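Local coordinates for PA14 domain-containing protein (Clostridium clariflavum, PDB 6QDI) that probably senses plant biomass outside the cell, as the tandem, calcium-binding PA14 region of a membrane-bound RsgI-type anti-sigma factor, at residues T62-R67 with E122-S127; R72-N77 with D105-Y110; K78-K83 with G94-E99. All blocks are in the same frame, centred on the assembly; numbering follows the deposited sequence.

The three contacts lie in the first of two PA14 domains. Two are strand pairings inside its two antiparallel sheets: interaction 1 joins strands 59-68 and 117-125, interaction 2 strands 71-75 and 104-113. Interaction 3 bridges the sheets. Interactions 1 and 3 share the sheet of strands 59-68 and 93-98, with Phe63 N 2.8 Å from Gly94 O, a probable hydrogen bond. Interactions 2 and 3, centres about 8 Å apart, share the 71-75/78-83 hairpin, with Arg72 NE 2.8 Å from Asp82 OD1 in a salt bridge. Interactions 1 and 2 face each other, Phe63 CB packing on Leu73 CD2 at 3.8 Å. The Leu108 side chain of interaction 2 lies about 11 Å from that of Asn69, a calcium ligand.

Interaction 1: T62-R67 with E122-S127; sequences TFYISR and EWSSAS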
# COMPACT_ATOMS: atom_id res chain seq x y z
N THR A 62 -27.27 -12.88 -0.20
CA THR A 62 -26.30 -12.82 0.89
C THR A 62 -24.91 -12.98 0.32
O THR A 62 -24.70 -13.86 -0.52
CB THR A 62 -26.55 -13.94 1.92
OG1 THR A 62 -27.88 -13.81 2.42
CG2 THR A 62 -25.58 -13.84 3.09
N PHE A 63 -24.01 -12.07 0.72
CA PHE A 63 -22.59 -12.18 0.41
C PHE A 63 -21.84 -12.61 1.65
O PHE A 63 -22.13 -12.08 2.75
CB PHE A 63 -22.04 -10.84 -0.13
CG PHE A 63 -22.61 -10.52 -1.50
CD1 PHE A 63 -23.83 -9.85 -1.65
CD2 PHE A 63 -21.97 -10.95 -2.64
CE1 PHE A 63 -24.37 -9.65 -2.90
CE2 PHE A 63 -22.49 -10.71 -3.88
CZ PHE A 63 -23.68 -10.05 -4.03
N TYR A 64 -20.94 -13.57 1.49
CA TYR A 64 -20.16 -14.11 2.57
C TYR A 64 -18.70 -13.82 2.30
O TYR A 64 -18.21 -14.08 1.19
CB TYR A 64 -20.31 -15.64 2.69
CG TYR A 64 -21.73 -16.14 2.69
CD1 TYR A 64 -22.46 -16.27 1.52
CD2 TYR A 64 -22.35 -16.53 3.87
CE1 TYR A 64 -23.75 -16.78 1.51
CE2 TYR A 64 -23.65 -17.05 3.87
CZ TYR A 64 -24.34 -17.12 2.71
OH TYR A 64 -25.63 -17.63 2.75
N ILE A 65 -17.99 -13.36 3.32
CA ILE A 65 -16.57 -13.18 3.26
C ILE A 65 -15.87 -13.99 4.33
O ILE A 65 -16.26 -13.97 5.49
CB ILE A 65 -16.22 -11.70 3.32
CG1 ILE A 65 -16.64 -11.04 1.97
CG2 ILE A 65 -14.72 -11.50 3.48
CD1 ILE A 65 -16.31 -9.61 1.69
N SER A 66 -14.82 -14.69 3.91
CA SER A 66 -13.79 -15.26 4.79
C SER A 66 -12.56 -14.39 4.60
O SER A 66 -12.18 -14.14 3.44
CB SER A 66 -13.50 -16.71 4.39
OG SER A 66 -14.68 -17.49 4.35
N ARG A 67 -11.94 -13.93 5.69
CA ARG A 67 -10.90 -12.91 5.56
C ARG A 67 -9.81 -13.09 6.60
O ARG A 67 -10.06 -13.35 7.79
CB ARG A 67 -11.49 -11.51 5.71
CG ARG A 67 -12.09 -11.23 7.10
CD ARG A 67 -12.76 -9.91 7.26
NE ARG A 67 -13.21 -9.70 8.62
CZ ARG A 67 -12.50 -9.17 9.60
NH1 ARG A 67 -13.07 -8.99 10.78
NH2 ARG A 67 -11.24 -8.78 9.40
N GLU A 122 -18.20 -15.34 -1.46
CA GLU A 122 -19.30 -16.23 -1.86
C GLU A 122 -20.59 -15.46 -1.89
O GLU A 122 -20.73 -14.37 -1.29
CB GLU A 122 -19.42 -17.42 -0.87
CG GLU A 122 -18.20 -18.32 -0.84
CD GLU A 122 -18.31 -19.27 0.32
OE1 GLU A 122 -17.87 -18.89 1.41
OE2 GLU A 122 -18.97 -20.32 0.17
N TRP A 123 -21.60 -16.07 -2.53
CA TRP A 123 -22.97 -15.55 -2.49
C TRP A 123 -23.97 -16.69 -2.38
O TRP A 123 -23.67 -17.85 -2.65
CB TRP A 123 -23.29 -14.62 -3.68
CG TRP A 123 -23.28 -15.21 -5.06
CD1 TRP A 123 -23.04 -16.52 -5.43
CD2 TRP A 123 -23.61 -14.52 -6.25
NE1 TRP A 123 -23.13 -16.64 -6.79
CE2 TRP A 123 -23.48 -15.42 -7.32
CE3 TRP A 123 -23.93 -13.20 -6.52
CZ2 TRP A 123 -23.70 -15.04 -8.64
CZ3 TRP A 123 -24.16 -12.82 -7.83
CH2 TRP A 123 -24.02 -13.72 -8.87
N SER A 124 -25.17 -16.34 -1.93
CA SER A 124 -26.32 -17.23 -2.01
C SER A 124 -27.59 -16.36 -2.16
O SER A 124 -27.61 -15.16 -1.87
CB SER A 124 -26.44 -18.11 -0.77
OG SER A 124 -26.81 -17.37 0.37
N SER A 125 -28.64 -17.02 -2.59
CA SER A 125 -29.99 -16.45 -2.58
C SER A 125 -30.97 -17.61 -2.58
O SER A 125 -30.55 -18.78 -2.62
CB SER A 125 -30.18 -15.55 -3.79
OG SER A 125 -30.29 -16.26 -5.03
N ALA A 126 -32.26 -17.33 -2.61
CA ALA A 126 -33.24 -18.43 -2.66
C ALA A 126 -32.97 -19.40 -3.78
O ALA A 126 -33.06 -20.64 -3.57
CB ALA A 126 -34.63 -17.87 -2.76
N SER A 127 -32.58 -18.90 -4.94
CA SER A 127 -32.31 -19.73 -6.11
C SER A 127 -30.84 -19.97 -6.42
O SER A 127 -30.50 -20.66 -7.38
CB SER A 127 -32.98 -19.11 -7.34
OG SER A 127 -34.38 -18.94 -7.12
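Thr62, Phe63 and Tyr64 pair with Ser124, Trp123 and Glu122 in an antiparallel arrangement whose strand directions differ by 154°. This is a central pairing in one sheet of the PA14 beta sandwich, with strand 93-98 along the other edge of strand 59-68. Two hydrogen-bonded pairs, Thr62 with Ser124 and Tyr64 with Glu122, flank the non-hydrogen-bonded pair Phe63 and Trp123, whose CA atoms are 4.5 Å apart. Each flanking pair makes two backbone bonds; Glu122 N to Tyr64 O, at 2.9 Å, is almost straight, with 177° at the hydrogen. Between the pairs, Trp123 CA approaches Thr62 O to 3.1 Å in a CA-H...O contact.

Phe63 and Trp123 occupy the inward face and lie side by side, pointing the same way. Their rings touch through Phe63 CE2 and Trp123 CE3, 3.9 Å apart, in an oblique approach. Phe63 also packs on Leu73 and Ile75 of the facing sheet, which places it against the domain interior, while Trp123 packs on Val133, Pro134 and Cys137 and meets the ring of Tyr61.

The other face carries Thr62, Tyr64, Glu122 and Ser124. Tyr64 lays its ring across the neighbouring strand, and the backbone from Glu122 C to Ser124 N runs past its edge near the ring plane. Thr62 CG2 sits 3.5 Å above the plane of the Tyr64 ring, offset toward the rim. Arg130 links the same region, making a cation-pi contact with Tyr64 and a salt bridge to Glu122 OE1. Ser124 OG, placed between its own backbone N and carbonyl carbon (chi1 70°), lies at the ring edge 3.3 Å from Tyr64 CE1, and is joined by a hydrogen bond of 2.7 Å to Tyr64 OH.

Interaction 2: R72-N77 with D105-Y110; sequences RLWIDN and DIKLEY
The indole of Trp74 is sandwiched between Lys107 on one face and Leu79 of strand 78-83 on the other, with Glu109 at its edge. Lys107 CE lies 3.5 Å from the centroid of the six-membered ring, a CH-pi contact. The ammonium follows as a cation-pi partner: Lys107 NZ is 4.2 Å from that centroid and only 5° off the ring normal. A bend at chi3 (56°) in an otherwise extended chain puts CE over the ring. At the edge, near the plane, Glu109 OE1 comes within 3.4 Å of Trp74 CH2, with the carboxylate turned 74° against the ring; Lys107 O is also in plane at the edge. The other carboxylate oxygen, Glu109 OE2, is held by a salt bridge to Arg48.

A water connects the same carboxylate to Arg72, accepting from Arg72 NH1 at 2.7 Å and donating to Glu109 OE1 at 2.6 Å. Arg72 NE meanwhile forms a salt bridge with Asp82.

Beneath these groups runs a regular antiparallel pairing of strands 71-75 and 104-113 in one sheet of the PA14 beta sandwich. Trp74 N to Lys107 O, 2.8 Å, is one of its backbone bonds. The reverse face is apolar and turned to the opposing sheet, where Leu73 and Leu108 touch Ile65. Ile75 and Ile106 lie side by side on it, their CD1 atoms 3.7 Å apart, while the Leu73 and Leu108 side chains cross at a slant through their own CD1 atoms.

At the far end Asp76 and Asn77, both with positive phi, form the hairpin turn into strand 78-83. Asp105 OD1 makes a salt bridge with Lys52, whereas Asp105 OD2 uses its anti lone pair to accept from Asn77 ND2 at 2.9 Å, the donor amide lying steeply inclined to the carboxylate.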
# COMPACT_ATOMS: atom_id res chain seq x y z
N ARG A 72 -13.57 -4.60 3.24
CA ARG A 72 -14.78 -3.81 3.03
C ARG A 72 -15.36 -4.24 1.70
O ARG A 72 -14.65 -4.32 0.71
CB ARG A 72 -14.50 -2.30 3.02
CG ARG A 72 -14.16 -1.74 4.41
CD ARG A 72 -14.28 -0.25 4.53
NE ARG A 72 -14.06 0.24 5.91
CZ ARG A 72 -12.98 0.91 6.33
NH1 ARG A 72 -11.92 1.12 5.49
NH2 ARG A 72 -12.93 1.34 7.60
N LEU A 73 -16.69 -4.47 1.67
CA LEU A 73 -17.41 -4.86 0.45
C LEU A 73 -18.55 -3.92 0.18
O LEU A 73 -19.42 -3.78 1.03
CB LEU A 73 -17.95 -6.26 0.54
CG LEU A 73 -18.80 -6.75 -0.66
CD1 LEU A 73 -17.98 -6.91 -1.90
CD2 LEU A 73 -19.49 -8.06 -0.32
N TRP A 74 -18.53 -3.31 -1.00
CA TRP A 74 -19.63 -2.49 -1.49
C TRP A 74 -20.27 -3.21 -2.67
O TRP A 74 -19.58 -3.61 -3.62
CB TRP A 74 -19.17 -1.10 -1.99
CG TRP A 74 -18.58 -0.12 -1.05
CD1 TRP A 74 -19.20 1.00 -0.56
CD2 TRP A 74 -17.25 -0.07 -0.53
NE1 TRP A 74 -18.35 1.72 0.20
CE2 TRP A 74 -17.16 1.08 0.28
CE3 TRP A 74 -16.13 -0.90 -0.65
CZ2 TRP A 74 -15.98 1.46 0.91
CZ3 TRP A 74 -14.95 -0.53 0.01
CH2 TRP A 74 -14.88 0.64 0.76
N ILE A 75 -21.60 -3.33 -2.64
CA ILE A 75 -22.38 -3.83 -3.77
C ILE A 75 -23.39 -2.73 -4.08
O ILE A 75 -24.03 -2.23 -3.18
CB ILE A 75 -23.14 -5.14 -3.43
CG1 ILE A 75 -22.18 -6.28 -3.03
CG2 ILE A 75 -24.03 -5.54 -4.61
CD1 ILE A 75 -21.32 -6.80 -4.15
N ASP A 76 -23.50 -2.34 -5.35
CA ASP A 76 -24.40 -1.27 -5.75
C ASP A 76 -24.11 0.01 -4.97
O ASP A 76 -25.03 0.77 -4.60
CB ASP A 76 -25.86 -1.68 -5.57
CG ASP A 76 -26.84 -0.70 -6.23
OD1 ASP A 76 -26.50 -0.13 -7.29
OD2 ASP A 76 -27.93 -0.52 -5.69
N ASN A 77 -22.84 0.24 -4.67
CA ASN A 77 -22.38 1.40 -3.93
C ASN A 77 -22.88 1.46 -2.49
O ASN A 77 -22.74 2.50 -1.82
CB ASN A 77 -22.61 2.68 -4.72
CG ASN A 77 -21.98 2.59 -6.10
OD1 ASN A 77 -20.77 2.53 -6.23
ND2 ASN A 77 -22.82 2.49 -7.15
N ASP A 105 -22.33 -2.12 -9.56
CA ASP A 105 -20.98 -1.89 -9.11
C ASP A 105 -20.62 -2.86 -7.98
O ASP A 105 -21.45 -3.18 -7.13
CB ASP A 105 -20.83 -0.47 -8.62
CG ASP A 105 -20.94 0.53 -9.74
OD1 ASP A 105 -20.31 0.30 -10.80
OD2 ASP A 105 -21.58 1.54 -9.56
N ILE A 106 -19.36 -3.27 -7.98
CA ILE A 106 -18.80 -4.04 -6.88
C ILE A 106 -17.41 -3.45 -6.63
O ILE A 106 -16.63 -3.22 -7.55
CB ILE A 106 -18.76 -5.58 -7.15
CG1 ILE A 106 -18.07 -6.30 -5.99
CG2 ILE A 106 -18.12 -5.90 -8.48
CD1 ILE A 106 -18.32 -7.80 -6.03
N LYS A 107 -17.10 -3.27 -5.34
CA LYS A 107 -15.76 -2.88 -4.88
C LYS A 107 -15.45 -3.67 -3.64
O LYS A 107 -16.29 -3.71 -2.71
CB LYS A 107 -15.71 -1.37 -4.60
CG LYS A 107 -14.36 -0.92 -4.05
CD LYS A 107 -14.21 0.59 -3.95
CE LYS A 107 -15.26 1.29 -3.14
NZ LYS A 107 -15.00 2.75 -3.06
N LEU A 108 -14.30 -4.32 -3.59
CA LEU A 108 -13.90 -5.08 -2.43
C LEU A 108 -12.47 -4.65 -2.12
O LEU A 108 -11.59 -4.80 -2.95
CB LEU A 108 -13.98 -6.58 -2.70
CG LEU A 108 -13.90 -7.51 -1.46
CD1 LEU A 108 -14.41 -8.90 -1.80
CD2 LEU A 108 -12.53 -7.68 -0.86
N GLU A 109 -12.27 -4.13 -0.90
CA GLU A 109 -10.96 -3.76 -0.41
C GLU A 109 -10.52 -4.76 0.66
O GLU A 109 -11.35 -5.22 1.45
CB GLU A 109 -10.99 -2.34 0.12
CG GLU A 109 -11.14 -1.32 -0.98
CD GLU A 109 -11.36 0.11 -0.55
OE1 GLU A 109 -11.46 0.39 0.66
OE2 GLU A 109 -11.35 0.98 -1.46
N TYR A 110 -9.23 -5.06 0.68
CA TYR A 110 -8.69 -6.13 1.51
C TYR A 110 -7.29 -5.76 1.99
O TYR A 110 -6.53 -5.14 1.22
CB TYR A 110 -8.62 -7.42 0.63
CG TYR A 110 -7.69 -8.45 1.22
CD1 TYR A 110 -8.10 -9.30 2.24
CD2 TYR A 110 -6.36 -8.50 0.83
CE1 TYR A 110 -7.20 -10.17 2.84
CE2 TYR A 110 -5.44 -9.32 1.46
CZ TYR A 110 -5.87 -10.15 2.48
OH TYR A 110 -4.95 -10.97 3.08
O HOH W 1 -11.00 -0.06 3.19
O HOH W 2 -24.49 -0.21 -9.09
O HOH W 3 -20.38 -1.07 -5.20
O HOH W 4 -19.17 3.11 -8.27

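Interaction 3: K78-K83 with G94-E99; sequences KLIIDK and GKIYLE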
# COMPACT_ATOMS: atom_id res chain seq x y z
N LYS A 78 -23.34 0.34 -1.95
CA LYS A 78 -23.73 0.26 -0.57
C LYS A 78 -22.67 -0.59 0.14
O LYS A 78 -22.38 -1.73 -0.29
CB LYS A 78 -25.10 -0.37 -0.41
CG LYS A 78 -25.54 -0.43 1.04
CD LYS A 78 -26.99 -0.91 1.24
CE LYS A 78 -28.03 0.16 1.02
NZ LYS A 78 -27.99 1.32 1.97
N LEU A 79 -22.11 -0.08 1.25
CA LEU A 79 -21.13 -0.83 2.04
C LEU A 79 -21.89 -1.84 2.88
O LEU A 79 -22.51 -1.49 3.87
CB LEU A 79 -20.35 0.15 2.90
CG LEU A 79 -19.26 -0.40 3.80
CD1 LEU A 79 -18.23 -1.22 3.04
CD2 LEU A 79 -18.58 0.74 4.56
N ILE A 80 -21.82 -3.11 2.50
CA ILE A 80 -22.61 -4.15 3.16
C ILE A 80 -21.79 -5.03 4.09
O ILE A 80 -22.36 -5.69 4.92
CB ILE A 80 -23.40 -5.02 2.17
CG1 ILE A 80 -22.50 -5.81 1.22
CG2 ILE A 80 -24.43 -4.18 1.44
CD1 ILE A 80 -23.24 -6.90 0.46
N ILE A 81 -20.45 -5.05 3.96
CA ILE A 81 -19.58 -5.69 4.92
C ILE A 81 -18.46 -4.69 5.24
O ILE A 81 -17.70 -4.33 4.35
CB ILE A 81 -18.98 -7.03 4.42
CG1 ILE A 81 -20.09 -8.04 4.15
CG2 ILE A 81 -17.99 -7.58 5.44
CD1 ILE A 81 -19.64 -9.34 3.51
N ASP A 82 -18.44 -4.24 6.48
CA ASP A 82 -17.47 -3.21 6.91
C ASP A 82 -16.64 -3.79 8.04
O ASP A 82 -17.01 -3.69 9.21
CB ASP A 82 -18.21 -1.95 7.35
CG ASP A 82 -17.28 -0.80 7.68
OD1 ASP A 82 -16.04 -0.96 7.52
OD2 ASP A 82 -17.77 0.28 8.09
N LYS A 83 -15.55 -4.45 7.67
CA LYS A 83 -14.77 -5.27 8.62
C LYS A 83 -13.27 -5.04 8.41
O LYS A 83 -12.50 -5.97 8.19
CB LYS A 83 -15.16 -6.75 8.51
CG LYS A 83 -16.61 -7.03 8.94
CD LYS A 83 -16.80 -6.90 10.44
CE LYS A 83 -18.27 -7.00 10.74
NZ LYS A 83 -18.57 -6.83 12.15
N GLY A 94 -23.26 -9.92 4.48
CA GLY A 94 -24.09 -8.75 4.23
C GLY A 94 -25.14 -9.14 3.19
O GLY A 94 -24.90 -9.99 2.32
N LYS A 95 -26.31 -8.50 3.27
CA LYS A 95 -27.44 -8.83 2.40
C LYS A 95 -27.84 -7.62 1.59
O LYS A 95 -27.73 -6.47 2.08
CB LYS A 95 -28.62 -9.32 3.24
CG LYS A 95 -28.36 -10.65 3.93
CD LYS A 95 -29.62 -11.23 4.54
CE LYS A 95 -29.90 -10.61 5.88
NZ LYS A 95 -30.84 -11.49 6.62
N ILE A 96 -28.34 -7.86 0.38
CA ILE A 96 -28.85 -6.79 -0.49
C ILE A 96 -29.77 -7.38 -1.56
O ILE A 96 -29.48 -8.45 -2.12
CB ILE A 96 -27.69 -5.99 -1.14
CG1 ILE A 96 -28.22 -4.79 -1.94
CG2 ILE A 96 -26.77 -6.88 -1.96
CD1 ILE A 96 -27.13 -3.79 -2.25
N TYR A 97 -30.89 -6.71 -1.82
CA TYR A 97 -31.80 -7.09 -2.88
C TYR A 97 -31.26 -6.64 -4.23
O TYR A 97 -30.89 -5.49 -4.38
CB TYR A 97 -33.16 -6.45 -2.64
CG TYR A 97 -34.14 -6.95 -3.63
CD1 TYR A 97 -34.76 -8.17 -3.43
CD2 TYR A 97 -34.39 -6.27 -4.79
CE1 TYR A 97 -35.63 -8.67 -4.35
CE2 TYR A 97 -35.26 -6.76 -5.72
CZ TYR A 97 -35.86 -7.98 -5.48
OH TYR A 97 -36.77 -8.53 -6.36
N LEU A 98 -31.21 -7.55 -5.20
CA LEU A 98 -30.73 -7.26 -6.54
C LEU A 98 -31.75 -7.77 -7.56
O LEU A 98 -32.52 -8.69 -7.26
CB LEU A 98 -29.36 -7.86 -6.79
CG LEU A 98 -28.26 -7.51 -5.78
CD1 LEU A 98 -27.03 -8.34 -6.05
CD2 LEU A 98 -27.90 -6.05 -5.87
N GLU A 99 -31.72 -7.17 -8.74
CA GLU A 99 -32.59 -7.53 -9.85
C GLU A 99 -31.86 -8.39 -10.88
O GLU A 99 -30.73 -8.11 -11.29
CB GLU A 99 -33.08 -6.26 -10.55
CG GLU A 99 -33.95 -5.36 -9.69
CD GLU A 99 -34.57 -4.20 -10.47
OE1 GLU A 99 -35.54 -4.39 -11.11
OE2 GLU A 99 -33.96 -3.10 -10.32
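Ile80 reaches Ile96 and Gly94, and Ile81 reaches Gly94, by van der Waals contact. Ile80 carries most of it. With chi1 at 63°, its CG1 stands between the backbone N and the carbonyl carbon, and the CD1 beyond it reaches Ile96 CG2 at 4.3 Å. The same CD1 lies 4.0 Å from Gly94 O, while the other branch, Ile80 CG2, is 4.1 Å from Lys95 O. The ethyl branch therefore packs on a side chain as well as on backbone, the methyl branch CG2 on backbone. Ile81 adds its CG1, 3.7 Å from Gly94 N, and Lys78 contributes only its CB, 4.4 Å from Ile96 CD1.

The polar component is slight. Gly94 CA approaches Ile80 O to 3.6 Å in a CA-H...O contact, with 138° at the hydrogen. Gly94 has no side chain, so the carbonyl oxygen faces its CA directly.

No hydrogen bond links the two segments. Their axes run nearly antiparallel, at 173°, but come no closer than 6.1 Å, wider than in a hydrogen-bonded strand pair. Each segment makes its backbone bonds elsewhere: Ile80 and Ile81 with Leu73, Ile96 with Tyr61. The side chains thus close a seam between two sheets without extending either.

The local irregularity of strand 78-83 has a clear geometric signature. Ile80 and Ile81 both stand opposite Leu73, and Ile80 has a psi near that of a helix, which together define a classic beta bulge. Side by side at the bulge, both isoleucines take part in the contact, at a place where the edge strands of the two sheets of the PA14 beta sandwich come together.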